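Local structure of nickel-dependent hydrogenase large subunit (Allochromatium vinosum, 3MYR) at residues F56-R59 / C64-V67; I70-A75 / A502-V507. The protein catalyses the reversible splitting of molecular hydrogen as the large, nickel-iron-bearing subunit of a heterodimeric membrane-bound hydrogenase, and probably recycles hydrogen released by nitrogenase. One frame throughout, in Å; residues are numbered along the deposited sequence.

Contact 1 (F56-R59 / C64-V67); sequences FVQR and CTLV. With NFV (Ni-Fe oxidized active center), chain N.
With CG anti to the backbone N (chi1 -170°) and an extended chi2, Q58 reaches from helix 53-58 to the backbone of L66, where its CG lies 4.0 Å from L66 N. T65 likewise sets its OG1 anti to its own N (chi1 -173°), at an oblique crossing to Q58. T65 OG1 has a clear hydrogen bond with H214 N, which holds this side chain from outside the two segments. A water joins the two backbones, 2.7 Å from C64 O and 3.1 Å from Q58 O, though its protons may be shared among further acceptors. Beyond this link the chain turns to the metals: C64 SG binds the iron of the centre at 2.3 Å, C558 SG is a further ligand of it, and C64 probably also serves the nickel. V67 CG2 packs 3.5 Å from O1 of a diatomic ligand on the iron. L66 is the N-cap residue of helix 67-80, with V67 its first residue. The chemistry thus divides along the loop: a cysteine sulfur serves as iron ligand and a valine methyl lies against the diatomic ligand, while behind them a water joins the loop backbone to that of the preceding helix.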
ATOM      1  N   PHE B  56     -11.507  -8.947  -2.872  1.00 19.45           N
ATOM      2  CA  PHE B  56     -11.019  -9.280  -1.511  1.00 18.20           C
ATOM      3  C   PHE B  56      -9.519  -9.058  -1.360  1.00 19.80           C
ATOM      4  O   PHE B  56      -9.072  -8.405  -0.405  1.00 18.36           O
ATOM      5  CB  PHE B  56     -11.318 -10.760  -1.150  1.00 16.62           C
ATOM      6  CG  PHE B  56     -12.775 -11.065  -0.952  1.00 19.54           C
ATOM      7  CD1 PHE B  56     -13.655 -11.162  -2.062  1.00 16.32           C
ATOM      8  CD2 PHE B  56     -13.284 -11.268   0.356  1.00 18.67           C
ATOM      9  CE1 PHE B  56     -15.010 -11.406  -1.892  1.00 17.44           C
ATOM     10  CE2 PHE B  56     -14.680 -11.548   0.567  1.00 19.49           C
ATOM     11  CZ  PHE B  56     -15.560 -11.628  -0.567  1.00 15.20           C
ATOM     12  N   VAL B  57      -8.697  -9.630  -2.244  1.00 17.29           N
ATOM     13  CA  VAL B  57      -7.257  -9.554  -1.972  1.00 18.89           C
ATOM     14  C   VAL B  57      -6.656  -8.176  -2.324  1.00 20.23           C
ATOM     15  O   VAL B  57      -5.623  -7.785  -1.796  1.00 20.11           O
ATOM     16  CB  VAL B  57      -6.455 -10.657  -2.654  1.00 18.81           C
ATOM     17  CG1 VAL B  57      -6.927 -11.991  -2.113  1.00 21.54           C
ATOM     18  CG2 VAL B  57      -6.683 -10.636  -4.203  1.00 18.77           C
ATOM     19  N   GLN B  58      -7.334  -7.393  -3.140  1.00 18.07           N
ATOM     20  CA  GLN B  58      -6.871  -6.040  -3.248  1.00 18.62           C
ATOM     21  C   GLN B  58      -6.803  -5.350  -1.878  1.00 17.70           C
ATOM     22  O   GLN B  58      -5.881  -4.543  -1.620  1.00 18.38           O
ATOM     23  CB  GLN B  58      -7.722  -5.223  -4.217  1.00 20.01           C
ATOM     24  CG  GLN B  58      -7.022  -3.852  -4.468  1.00 18.72           C
ATOM     25  CD  GLN B  58      -7.645  -3.018  -5.583  1.00 27.12           C
ATOM     26  OE1 GLN B  58      -8.878  -3.030  -5.825  1.00 26.44           O
ATOM     27  NE2 GLN B  58      -6.804  -2.246  -6.226  1.00 20.58           N
ATOM     28  N   ARG B  59      -7.778  -5.651  -1.021  1.00 19.03           N
ATOM     29  CA  ARG B  59      -7.852  -5.097   0.336  1.00 18.10           C
ATOM     30  C   ARG B  59      -6.852  -5.738   1.302  1.00 18.81           C
ATOM     31  O   ARG B  59      -6.813  -5.375   2.472  1.00 19.78           O
ATOM     32  CB  ARG B  59      -9.295  -5.173   0.898  1.00 18.62           C
ATOM     33  CG  ARG B  59     -10.144  -3.943   0.479  1.00 16.51           C
ATOM     34  CD  ARG B  59     -10.362  -3.843  -1.078  1.00 13.40           C
ATOM     35  NE  ARG B  59     -11.454  -2.913  -1.370  1.00 16.47           N
ATOM     36  CZ  ARG B  59     -12.015  -2.769  -2.565  1.00 18.00           C
ATOM     37  NH1 ARG B  59     -11.733  -3.656  -3.529  1.00 15.51           N
ATOM     38  NH2 ARG B  59     -12.886  -1.760  -2.794  1.00 16.68           N
ATOM     39  N   CYS B  64       0.150  -0.441  -1.611  1.00 19.34           N
ATOM     40  CA  CYS B  64       0.301  -1.007  -2.931  1.00 20.49           C
ATOM     41  C   CYS B  64      -1.147  -1.405  -3.378  1.00 20.81           C
ATOM     42  O   CYS B  64      -1.451  -2.570  -3.607  1.00 22.53           O
ATOM     43  CB  CYS B  64       1.258  -2.212  -2.983  1.00 18.21           C
ATOM     44  SG  CYS B  64       0.716  -3.483  -1.752  1.00 21.68           S
ATOM     45  N   THR B  65      -2.027  -0.428  -3.508  1.00 23.08           N
ATOM     46  CA  THR B  65      -3.335  -0.726  -4.059  1.00 22.40           C
ATOM     47  C   THR B  65      -3.062  -1.195  -5.526  1.00 24.32           C
ATOM     48  O   THR B  65      -1.908  -1.088  -5.968  1.00 25.29           O
ATOM     49  CB  THR B  65      -4.242   0.503  -4.018  1.00 21.77           C
ATOM     50  OG1 THR B  65      -5.543   0.079  -4.424  1.00 23.72           O
ATOM     51  CG2 THR B  65      -3.731   1.596  -4.923  1.00 19.88           C
ATOM     52  N   LEU B  66      -4.050  -1.809  -6.170  1.00 20.07           N
ATOM     53  CA  LEU B  66      -3.918  -2.380  -7.523  1.00 21.60           C
ATOM     54  C   LEU B  66      -3.165  -3.722  -7.572  1.00 21.28           C
ATOM     55  O   LEU B  66      -3.575  -4.641  -8.282  1.00 18.91           O
ATOM     56  CB  LEU B  66      -3.404  -1.308  -8.556  1.00 22.18           C
ATOM     57  CG  LEU B  66      -2.918  -1.825  -9.931  1.00 25.26           C
ATOM     58  CD1 LEU B  66      -3.159  -0.818 -10.970  1.00 26.03           C
ATOM     59  CD2 LEU B  66      -1.420  -2.160  -9.862  1.00 23.80           C
ATOM     60  N   VAL B  67      -2.045  -3.870  -6.853  1.00 19.56           N
ATOM     61  CA  VAL B  67      -1.157  -4.997  -7.233  1.00 20.36           C
ATOM     62  C   VAL B  67      -1.733  -6.376  -6.887  1.00 20.38           C
ATOM     63  O   VAL B  67      -1.525  -7.311  -7.658  1.00 20.56           O
ATOM     64  CB  VAL B  67       0.290  -4.911  -6.604  1.00 23.80           C
ATOM     65  CG1 VAL B  67       0.917  -3.527  -6.969  1.00 16.72           C
ATOM     66  CG2 VAL B  67       0.197  -5.132  -5.087  1.00 17.48           C
TER
HETATM   67 FE   NFV N2005       2.566  -4.777  -1.278  1.00 16.26          FE
HETATM   68 NI   NFV N2005       1.203  -3.055   0.786  1.00 22.31          NI
HETATM   69  C1  NFV N2005       2.387  -6.008  -2.243  1.00 19.51           C
HETATM   70  O1  NFV N2005       2.305  -6.958  -3.034  1.00 13.88           O
HETATM   71  C2  NFV N2005       3.700  -3.972  -2.582  1.00 13.93           C
HETATM   72  N2  NFV N2005       4.390  -3.484  -3.411  1.00 15.96           N
HETATM   73  C3  NFV N2005       4.022  -5.568  -0.381  1.00 20.92           C
HETATM   74  N3  NFV N2005       4.909  -6.076   0.191  1.00 16.89           N
HETATM   75  O4  NFV N2005       2.835  -3.165  -0.148  1.00 19.96           O
HETATM   76  O   HOH W   1      -3.560  -4.279  -3.719  1.00 19.01           O

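Contact 2 (I70-A75 / A502-V507); sequences IASVRA and ANYQAV. With MG (magnesium ion), chain O.
S72 OG and Y504 OH share a hydrogen bond of 2.8 Å in which either hydroxyl could be the donor. The serine oxygen lies at the edge of the tyrosine ring, near its plane, and S72 CB comes within 3.1 Å of Y504 OH. The phenol gets there because Y504 CG is anti to its backbone N (chi1 -163°), which extends the ring from strand 500-507 to helix 67-80. The same oxygen is hydrogen-bonded to H492 ND1, and the two rings meet at about 70°. Replacing Y504 with a phenylalanine removes the hydroxyl and would probably leave S72 OG without its mate on the strand and H492 ND1 without this hydrogen bond. Further out, A53, W54 and V57 of helix 53-58 pack on S72. Q505 OE1 accepts a hydrogen bond of 2.7 Å from a water on the magnesium ion. A506 O binds that ion directly at 2.1 Å, and three waters, E42 OE2 and H561 NE2 complete six ligands. A502 and N503 both face V495 in a classic beta bulge. The strand, outermost within this chain in a three-stranded antiparallel sheet, joins a helix to the carboxyl-terminal magnesium site of [NiFe] hydrogenases.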
ATOM      1  N   ILE B  70      -4.367  -7.117  -9.620  1.00 18.73           N
ATOM      2  CA  ILE B  70      -3.707  -7.631 -10.798  1.00 20.81           C
ATOM      3  C   ILE B  70      -3.229  -9.097 -10.631  1.00 21.48           C
ATOM      4  O   ILE B  70      -3.473  -9.933 -11.501  1.00 20.41           O
ATOM      5  CB  ILE B  70      -2.544  -6.658 -11.226  1.00 22.62           C
ATOM      6  CG1 ILE B  70      -3.226  -5.523 -12.015  1.00 25.57           C
ATOM      7  CG2 ILE B  70      -1.544  -7.416 -12.173  1.00 17.52           C
ATOM      8  CD1 ILE B  70      -2.391  -4.469 -12.223  1.00 37.45           C
ATOM      9  N   ALA B  71      -2.550  -9.407  -9.525  1.00 18.94           N
ATOM     10  CA  ALA B  71      -2.058 -10.771  -9.310  1.00 20.97           C
ATOM     11  C   ALA B  71      -3.244 -11.762  -9.256  1.00 21.67           C
ATOM     12  O   ALA B  71      -3.165 -12.874  -9.795  1.00 22.47           O
ATOM     13  CB  ALA B  71      -1.272 -10.833  -7.992  1.00 20.16           C
ATOM     14  N   SER B  72      -4.352 -11.325  -8.633  1.00 19.81           N
ATOM     15  CA  SER B  72      -5.528 -12.157  -8.515  1.00 20.67           C
ATOM     16  C   SER B  72      -6.170 -12.483  -9.848  1.00 20.54           C
ATOM     17  O   SER B  72      -6.431 -13.650 -10.140  1.00 20.67           O
ATOM     18  CB  SER B  72      -6.580 -11.534  -7.580  1.00 19.31           C
ATOM     19  OG  SER B  72      -7.631 -12.448  -7.392  1.00 19.52           O
ATOM     20  N   VAL B  73      -6.405 -11.487 -10.700  1.00 19.25           N
ATOM     21  CA  VAL B  73      -7.141 -11.783 -11.980  1.00 18.58           C
ATOM     22  C   VAL B  73      -6.146 -12.574 -12.849  1.00 18.89           C
ATOM     23  O   VAL B  73      -6.556 -13.442 -13.628  1.00 22.29           O
ATOM     24  CB  VAL B  73      -7.633 -10.494 -12.734  1.00 17.84           C
ATOM     25  CG1 VAL B  73      -8.762  -9.770 -11.928  1.00 17.59           C
ATOM     26  CG2 VAL B  73      -6.475  -9.541 -12.951  1.00 16.65           C
ATOM     27  N   ARG B  74      -4.854 -12.279 -12.752  1.00 18.56           N
ATOM     28  CA  ARG B  74      -3.846 -13.082 -13.499  1.00 18.67           C
ATOM     29  C   ARG B  74      -3.823 -14.558 -13.026  1.00 19.97           C
ATOM     30  O   ARG B  74      -3.571 -15.459 -13.840  1.00 18.78           O
ATOM     31  CB  ARG B  74      -2.435 -12.532 -13.318  1.00 19.54           C
ATOM     32  CG  ARG B  74      -2.141 -11.309 -14.182  1.00 20.22           C
ATOM     33  CD  ARG B  74      -0.740 -10.753 -13.930  1.00 20.23           C
ATOM     34  NE  ARG B  74      -0.454  -9.574 -14.773  1.00 16.89           N
ATOM     35  CZ  ARG B  74       0.663  -8.854 -14.701  1.00 21.03           C
ATOM     36  NH1 ARG B  74       1.587  -9.176 -13.816  1.00 18.98           N
ATOM     37  NH2 ARG B  74       0.844  -7.775 -15.480  1.00 19.33           N
ATOM     38  N   ALA B  75      -4.083 -14.792 -11.723  1.00 19.32           N
ATOM     39  CA  ALA B  75      -4.071 -16.167 -11.195  1.00 20.25           C
ATOM     40  C   ALA B  75      -5.228 -16.918 -11.798  1.00 22.17           C
ATOM     41  O   ALA B  75      -5.071 -18.092 -12.237  1.00 22.71           O
ATOM     42  CB  ALA B  75      -4.205 -16.169  -9.603  1.00 18.60           C
ATOM     43  N   ALA B 502     -10.881 -23.475  -3.737  1.00 22.46           N
ATOM     44  CA  ALA B 502     -10.569 -24.540  -2.794  1.00 23.68           C
ATOM     45  C   ALA B 502      -9.320 -24.167  -1.980  1.00 24.02           C
ATOM     46  O   ALA B 502      -9.219 -24.478  -0.804  1.00 25.30           O
ATOM     47  CB  ALA B 502     -10.309 -25.861  -3.540  1.00 24.53           C
ATOM     48  N   ASN B 503      -8.375 -23.495  -2.599  1.00 22.11           N
ATOM     49  CA  ASN B 503      -7.276 -22.910  -1.841  1.00 22.90           C
ATOM     50  C   ASN B 503      -6.882 -21.625  -2.539  1.00 20.58           C
ATOM     51  O   ASN B 503      -6.910 -21.521  -3.787  1.00 20.12           O
ATOM     52  CB  ASN B 503      -6.048 -23.866  -1.806  1.00 22.28           C
ATOM     53  CG  ASN B 503      -5.090 -23.550  -0.635  1.00 28.15           C
ATOM     54  OD1 ASN B 503      -5.371 -22.652   0.170  1.00 28.44           O
ATOM     55  ND2 ASN B 503      -3.935 -24.242  -0.575  1.00 23.24           N
ATOM     56  N   TYR B 504      -6.390 -20.689  -1.751  1.00 21.59           N
ATOM     57  CA  TYR B 504      -5.849 -19.485  -2.309  1.00 21.91           C
ATOM     58  C   TYR B 504      -4.687 -19.094  -1.388  1.00 22.03           C
ATOM     59  O   TYR B 504      -4.869 -18.806  -0.202  1.00 22.52           O
ATOM     60  CB  TYR B 504      -6.949 -18.413  -2.345  1.00 19.88           C
ATOM     61  CG  TYR B 504      -6.622 -17.251  -3.274  1.00 23.33           C
ATOM     62  CD1 TYR B 504      -7.350 -17.047  -4.471  1.00 20.98           C
ATOM     63  CD2 TYR B 504      -5.591 -16.351  -2.962  1.00 19.91           C
ATOM     64  CE1 TYR B 504      -7.096 -15.968  -5.292  1.00 21.00           C
ATOM     65  CE2 TYR B 504      -5.334 -15.268  -3.803  1.00 19.29           C
ATOM     66  CZ  TYR B 504      -6.127 -15.082  -4.971  1.00 21.77           C
ATOM     67  OH  TYR B 504      -5.839 -14.066  -5.880  1.00 21.32           O
ATOM     68  N   GLN B 505      -3.492 -18.989  -1.930  1.00 20.08           N
ATOM     69  CA  GLN B 505      -2.385 -18.624  -1.058  1.00 21.15           C
ATOM     70  C   GLN B 505      -1.606 -17.452  -1.692  1.00 21.48           C
ATOM     71  O   GLN B 505      -1.151 -17.534  -2.851  1.00 22.00           O
ATOM     72  CB  GLN B 505      -1.457 -19.890  -0.891  1.00 21.13           C
ATOM     73  CG  GLN B 505      -2.147 -20.957  -0.031  1.00 21.28           C
ATOM     74  CD  GLN B 505      -2.225 -20.487   1.443  1.00 26.48           C
ATOM     75  OE1 GLN B 505      -1.256 -19.923   1.972  1.00 24.90           O
ATOM     76  NE2 GLN B 505      -3.285 -20.848   2.131  1.00 25.73           N
ATOM     77  N   ALA B 506      -1.377 -16.414  -0.923  1.00 20.01           N
ATOM     78  CA  ALA B 506      -0.569 -15.308  -1.421  1.00 19.87           C
ATOM     79  C   ALA B 506       0.796 -15.386  -0.770  1.00 20.13           C
ATOM     80  O   ALA B 506       0.899 -15.581   0.431  1.00 19.71           O
ATOM     81  CB  ALA B 506      -1.226 -13.917  -1.104  1.00 18.22           C
ATOM     82  N   VAL B 507       1.840 -15.185  -1.564  1.00 20.44           N
ATOM     83  CA  VAL B 507       3.163 -14.940  -1.015  1.00 20.64           C
ATOM     84  C   VAL B 507       3.584 -13.601  -1.590  1.00 19.96           C
ATOM     85  O   VAL B 507       3.701 -13.422  -2.796  1.00 21.37           O
ATOM     86  CB  VAL B 507       4.172 -16.017  -1.430  1.00 18.21           C
ATOM     87  CG1 VAL B 507       5.494 -15.787  -0.701  1.00 17.90           C
ATOM     88  CG2 VAL B 507       3.597 -17.464  -1.164  1.00 19.62           C
TER
HETATM   89 MG    MG O2006       0.225 -16.055   2.414  1.00 13.41          MG
HETATM   90  O   HOH W   2       0.671 -18.017   1.970  1.00 14.13           O
HETATM   91  O   HOH W   3       2.197 -15.738   3.033  1.00 15.32           O
HETATM   92  O   HOH W   4      -0.227 -16.681   4.417  1.00 12.16           O

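Both contacts are buried, but contact 1 lies nearer the chain's centre, its own centre about 12 Å from it against about 18 Å for contact 2. Helix 67-80 relates them: contact 1 includes its N-cap and first residue, contact 2 its middle. Their centres lie about 11 Å apart, and V57 bridges them, with CG2 3.5 Å from S72 CB and 3.9 Å from Y504 OH. Contact 1 is local, closing a four-residue gap beside the iron, where a cysteine sulfur is the ligand. Contact 2 joins segments with 426 residues between them through paired hydroxyls, and its strand offers magnesium a harder ligand, a backbone carbonyl oxygen, among waters.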